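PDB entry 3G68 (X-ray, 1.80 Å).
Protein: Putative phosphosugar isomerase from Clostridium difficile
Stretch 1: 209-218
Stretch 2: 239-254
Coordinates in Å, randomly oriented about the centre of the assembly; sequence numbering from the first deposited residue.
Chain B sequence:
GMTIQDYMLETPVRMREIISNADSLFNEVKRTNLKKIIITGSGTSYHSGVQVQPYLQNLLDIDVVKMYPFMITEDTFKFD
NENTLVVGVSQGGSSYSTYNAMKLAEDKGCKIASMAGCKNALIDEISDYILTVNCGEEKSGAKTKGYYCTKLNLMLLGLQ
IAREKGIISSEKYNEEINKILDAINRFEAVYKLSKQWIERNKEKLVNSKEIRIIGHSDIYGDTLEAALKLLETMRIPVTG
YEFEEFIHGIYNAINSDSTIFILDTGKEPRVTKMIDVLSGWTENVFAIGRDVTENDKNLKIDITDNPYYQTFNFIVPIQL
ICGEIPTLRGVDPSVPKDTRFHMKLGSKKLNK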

# COMPACT_ATOMS: atom_id res chain seq x y z
N LYS B 209 17.00 50.45 33.89
CA LYS B 209 17.51 51.22 35.02
C LYS B 209 17.07 50.58 36.35
O LYS B 209 17.85 50.56 37.28
CB LYS B 209 17.01 52.65 34.96
CG LYS B 209 17.61 53.46 33.80
CD LYS B 209 17.01 54.82 33.68
CE LYS B 209 17.64 55.61 32.53
NZ LYS B 209 17.59 54.84 31.23
N GLU B 210 15.81 50.15 36.44
CA GLU B 210 15.29 49.44 37.63
C GLU B 210 14.07 48.68 37.22
O GLU B 210 13.23 49.18 36.42
CB GLU B 210 15.05 50.40 38.81
CG GLU B 210 14.09 51.53 38.59
CD GLU B 210 12.66 51.21 38.97
OE1 GLU B 210 12.40 50.03 39.27
OE2 GLU B 210 11.80 52.16 38.97
N ILE B 211 13.96 47.47 37.75
CA ILE B 211 12.91 46.56 37.33
C ILE B 211 12.07 46.04 38.49
O ILE B 211 12.57 45.82 39.59
CB ILE B 211 13.54 45.31 36.64
CG1 ILE B 211 14.39 45.69 35.42
CG2 ILE B 211 12.44 44.31 36.20
CD1 ILE B 211 15.29 44.57 34.88
N ARG B 212 10.79 45.83 38.24
CA ARG B 212 9.90 45.17 39.17
C ARG B 212 9.15 44.08 38.38
O ARG B 212 8.86 44.28 37.21
CB ARG B 212 8.93 46.16 39.83
CG ARG B 212 9.64 47.08 40.78
CD ARG B 212 8.64 47.91 41.56
NE ARG B 212 9.33 48.81 42.46
CZ ARG B 212 9.78 50.00 42.12
NH1 ARG B 212 9.60 50.50 40.89
NH2 ARG B 212 10.42 50.73 43.03
N ILE B 213 8.96 42.92 38.97
CA ILE B 213 8.22 41.82 38.34
C ILE B 213 6.95 41.65 39.18
O ILE B 213 7.03 41.65 40.41
CB ILE B 213 9.00 40.49 38.32
CG1 ILE B 213 10.36 40.69 37.65
CG2 ILE B 213 8.19 39.39 37.58
CD1 ILE B 213 11.25 39.43 37.73
N ILE B 214 5.80 41.56 38.52
CA ILE B 214 4.52 41.34 39.20
C ILE B 214 3.99 39.98 38.73
O ILE B 214 3.82 39.78 37.51
CB ILE B 214 3.49 42.43 38.88
CG1 ILE B 214 4.07 43.83 39.13
CG2 ILE B 214 2.19 42.20 39.67
CD1 ILE B 214 3.14 44.94 38.78
N GLY B 215 3.80 39.06 39.68
CA GLY B 215 3.32 37.70 39.39
C GLY B 215 2.05 37.33 40.14
O GLY B 215 1.62 38.04 41.05
N HIS B 216 1.44 36.22 39.73
CA HIS B 216 0.31 35.64 40.44
C HIS B 216 0.86 34.81 41.62
O HIS B 216 1.98 34.32 41.55
CB HIS B 216 -0.51 34.74 39.50
CG HIS B 216 -1.76 34.19 40.12
ND1 HIS B 216 -1.78 33.01 40.82
CD2 HIS B 216 -3.02 34.68 40.17
CE1 HIS B 216 -3.00 32.78 41.25
NE2 HIS B 216 -3.78 33.78 40.88
N SER B 217 0.05 34.62 42.68
CA SER B 217 0.48 33.82 43.84
C SER B 217 0.96 32.39 43.48
O SER B 217 1.85 31.87 44.14
CB SER B 217 -0.62 33.74 44.91
OG SER B 217 -1.86 33.32 44.38
N ASP B 218 0.40 31.79 42.43
CA ASP B 218 0.76 30.44 41.99
C ASP B 218 2.22 30.34 41.53
O ASP B 218 2.78 29.24 41.56
CB ASP B 218 -0.16 29.93 40.87
CG ASP B 218 -1.58 29.71 41.32
OD1 ASP B 218 -1.82 29.54 42.55
OD2 ASP B 218 -2.45 29.69 40.44
N THR B 239 13.09 43.88 42.13
CA THR B 239 12.27 43.26 43.17
C THR B 239 11.06 42.60 42.53
O THR B 239 10.50 43.11 41.57
CB THR B 239 11.86 44.31 44.19
OG1 THR B 239 13.04 44.94 44.70
CG2 THR B 239 11.11 43.65 45.36
N GLY B 240 10.65 41.45 43.08
CA GLY B 240 9.47 40.71 42.61
C GLY B 240 8.35 40.84 43.61
O GLY B 240 8.60 40.90 44.83
N TYR B 241 7.11 40.89 43.12
CA TYR B 241 5.92 41.07 43.97
C TYR B 241 4.76 40.22 43.50
O TYR B 241 4.58 40.04 42.29
CB TYR B 241 5.40 42.51 43.85
CG TYR B 241 6.42 43.57 44.22
CD1 TYR B 241 7.31 44.06 43.26
CD2 TYR B 241 6.51 44.06 45.50
CE1 TYR B 241 8.24 45.02 43.57
CE2 TYR B 241 7.47 45.04 45.83
CZ TYR B 241 8.34 45.50 44.84
OH TYR B 241 9.27 46.44 45.13
N GLU B 242 3.97 39.71 44.44
CA GLU B 242 2.68 39.10 44.07
C GLU B 242 1.74 40.29 43.71
O GLU B 242 1.92 41.42 44.20
CB GLU B 242 2.17 38.17 45.20
CG GLU B 242 0.77 37.52 44.99
CD GLU B 242 -0.38 38.44 45.35
OE1 GLU B 242 -0.19 39.31 46.22
OE2 GLU B 242 -1.47 38.33 44.76
N PHE B 243 0.74 40.04 42.86
CA PHE B 243 -0.17 41.06 42.33
C PHE B 243 -0.85 41.93 43.39
O PHE B 243 -0.79 43.17 43.34
CB PHE B 243 -1.25 40.37 41.47
CG PHE B 243 -2.05 41.30 40.63
CD1 PHE B 243 -3.20 41.89 41.14
CD2 PHE B 243 -1.68 41.58 39.33
CE1 PHE B 243 -3.96 42.77 40.36
CE2 PHE B 243 -2.46 42.45 38.54
CZ PHE B 243 -3.59 43.04 39.07
N GLU B 244 -1.51 41.28 44.34
CA GLU B 244 -2.16 42.00 45.44
C GLU B 244 -1.21 42.85 46.27
O GLU B 244 -1.56 43.99 46.58
CB GLU B 244 -2.96 41.07 46.35
CG GLU B 244 -4.44 41.05 46.05
CD GLU B 244 -5.11 42.34 46.39
OE1 GLU B 244 -6.06 42.68 45.67
OE2 GLU B 244 -4.71 43.05 47.34
N GLU B 245 -0.05 42.30 46.63
CA GLU B 245 0.90 43.06 47.45
C GLU B 245 1.43 44.29 46.71
O GLU B 245 1.66 45.33 47.34
CB GLU B 245 2.05 42.21 48.00
CG GLU B 245 3.02 41.65 46.98
CD GLU B 245 4.40 41.32 47.53
OE1 GLU B 245 5.01 42.19 48.20
OE2 GLU B 245 4.90 40.22 47.20
N PHE B 246 1.58 44.20 45.39
CA PHE B 246 2.01 45.36 44.62
C PHE B 246 0.99 46.50 44.78
O PHE B 246 1.35 47.66 44.87
CB PHE B 246 2.17 45.00 43.14
CG PHE B 246 2.64 46.13 42.30
CD1 PHE B 246 1.72 47.01 41.72
CD2 PHE B 246 4.00 46.32 42.06
CE1 PHE B 246 2.16 48.04 40.92
CE2 PHE B 246 4.46 47.36 41.27
CZ PHE B 246 3.54 48.22 40.68
N ILE B 247 -0.28 46.15 44.83
CA ILE B 247 -1.34 47.15 45.01
C ILE B 247 -1.20 47.86 46.36
O ILE B 247 -1.52 49.03 46.47
CB ILE B 247 -2.77 46.51 44.87
CG1 ILE B 247 -2.93 45.91 43.47
CG2 ILE B 247 -3.87 47.55 45.09
CD1 ILE B 247 -4.20 45.08 43.31
N HIS B 248 -0.71 47.15 47.37
CA HIS B 248 -0.52 47.74 48.69
C HIS B 248 0.75 48.61 48.80
O HIS B 248 1.68 48.29 49.55
CB HIS B 248 -0.57 46.65 49.76
CG HIS B 248 -1.95 46.16 50.04
ND1 HIS B 248 -2.69 46.62 51.11
CD2 HIS B 248 -2.74 45.28 49.38
CE1 HIS B 248 -3.87 46.03 51.11
NE2 HIS B 248 -3.93 45.21 50.07
N GLY B 249 0.78 49.67 47.98
CA GLY B 249 1.76 50.74 48.08
C GLY B 249 2.90 50.81 47.10
O GLY B 249 3.54 51.87 47.00
N ILE B 250 3.18 49.72 46.38
CA ILE B 250 4.37 49.68 45.52
C ILE B 250 4.22 50.65 44.34
O ILE B 250 5.21 51.23 43.88
CB ILE B 250 4.74 48.25 45.01
CG1 ILE B 250 4.86 47.24 46.17
CG2 ILE B 250 6.08 48.26 44.12
CD1 ILE B 250 5.79 47.61 47.32
N TYR B 251 2.99 50.80 43.84
CA TYR B 251 2.69 51.72 42.73
C TYR B 251 3.20 53.15 42.96
O TYR B 251 3.40 53.88 41.98
CB TYR B 251 1.17 51.79 42.47
CG TYR B 251 0.38 52.41 43.59
CD1 TYR B 251 -0.17 51.62 44.60
CD2 TYR B 251 0.20 53.80 43.66
CE1 TYR B 251 -0.87 52.18 45.64
CE2 TYR B 251 -0.48 54.37 44.72
CZ TYR B 251 -1.04 53.55 45.69
OH TYR B 251 -1.73 54.09 46.74
N ASN B 252 3.34 53.57 44.22
CA ASN B 252 3.82 54.91 44.56
C ASN B 252 5.19 55.19 43.98
O ASN B 252 5.49 56.34 43.71
CB ASN B 252 3.88 55.15 46.08
CG ASN B 252 2.54 55.22 46.73
OD1 ASN B 252 2.13 54.34 47.48
ND2 ASN B 252 1.82 56.26 46.42
N ALA B 253 6.04 54.16 43.84
CA ALA B 253 7.40 54.34 43.35
C ALA B 253 7.58 54.18 41.83
O ALA B 253 8.70 54.28 41.35
CB ALA B 253 8.38 53.38 44.09
N ILE B 254 6.50 54.00 41.07
CA ILE B 254 6.63 53.80 39.62
C ILE B 254 6.80 55.16 38.93
O ILE B 254 6.07 56.13 39.25
CB ILE B 254 5.43 53.01 39.06
CG1 ILE B 254 5.34 51.61 39.70
CG2 ILE B 254 5.46 52.91 37.52
CD1 ILE B 254 6.58 50.67 39.59
O HOH W 1 11.22 53.42 41.73
O HOH W 2 11.45 48.72 45.07
O HOH W 3 -2.08 36.61 42.93

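Two neighbouring strands pair in parallel, and the helix that follows the second one folds back over one face of the sheet, so that backbone hydrogen bonds set the register and side chains of strand and helix pack the layer above it. The ladder alternates strictly: Thr239 N donates to Ile211 O (3.2 Å), Ile213 N to Thr239 O (3.0 Å), Tyr241 N to Ile213 O (2.8 Å) and Gly215 N to Tyr241 O (2.9 Å). A weak last rung, Phe243 N to Gly215 O at 2.8 Å, carries the pairing into the first turn of the helix.

Arg212, Ile214, Thr239 and Tyr241 share the face that the helix covers. Buried Ile214, branched as suits a strand, reaches two aromatic rings: its CD1 sits 3.5 Å from the centroid of the Phe246 ring, almost on the ring normal, while its CG2 lies 3.9 Å from Phe243 CD2. Arg212 gives the largest covered area by using its length twice. Its aliphatic part packs against apolar groups, with CD 3.5 Å from Tyr241 CE1 and 3.6 Å from Ile250 CG2, and its guanidinium reaches the partly exposed margin, where NH1 forms a salt bridge with Glu210 OE1 (3.3 Å). There one water accepts from Arg212 NH2 (3.1 Å) and donates to Ala253 O (2.7 Å), joining the stretches where no direct polar bond does.

Glu242 ends the strand and caps the helix: its OE2 accepts from Glu244 N (3.0 Å) and its OE1 from Glu245 N (3.0 Å). Glu245 returns the favour, OE2 accepting from Glu242 N at 3.0 Å. A water donates to Glu242 OE2 (2.6 Å) and accepts from Ser217 N (2.9 Å), tying the cap back to the first stretch.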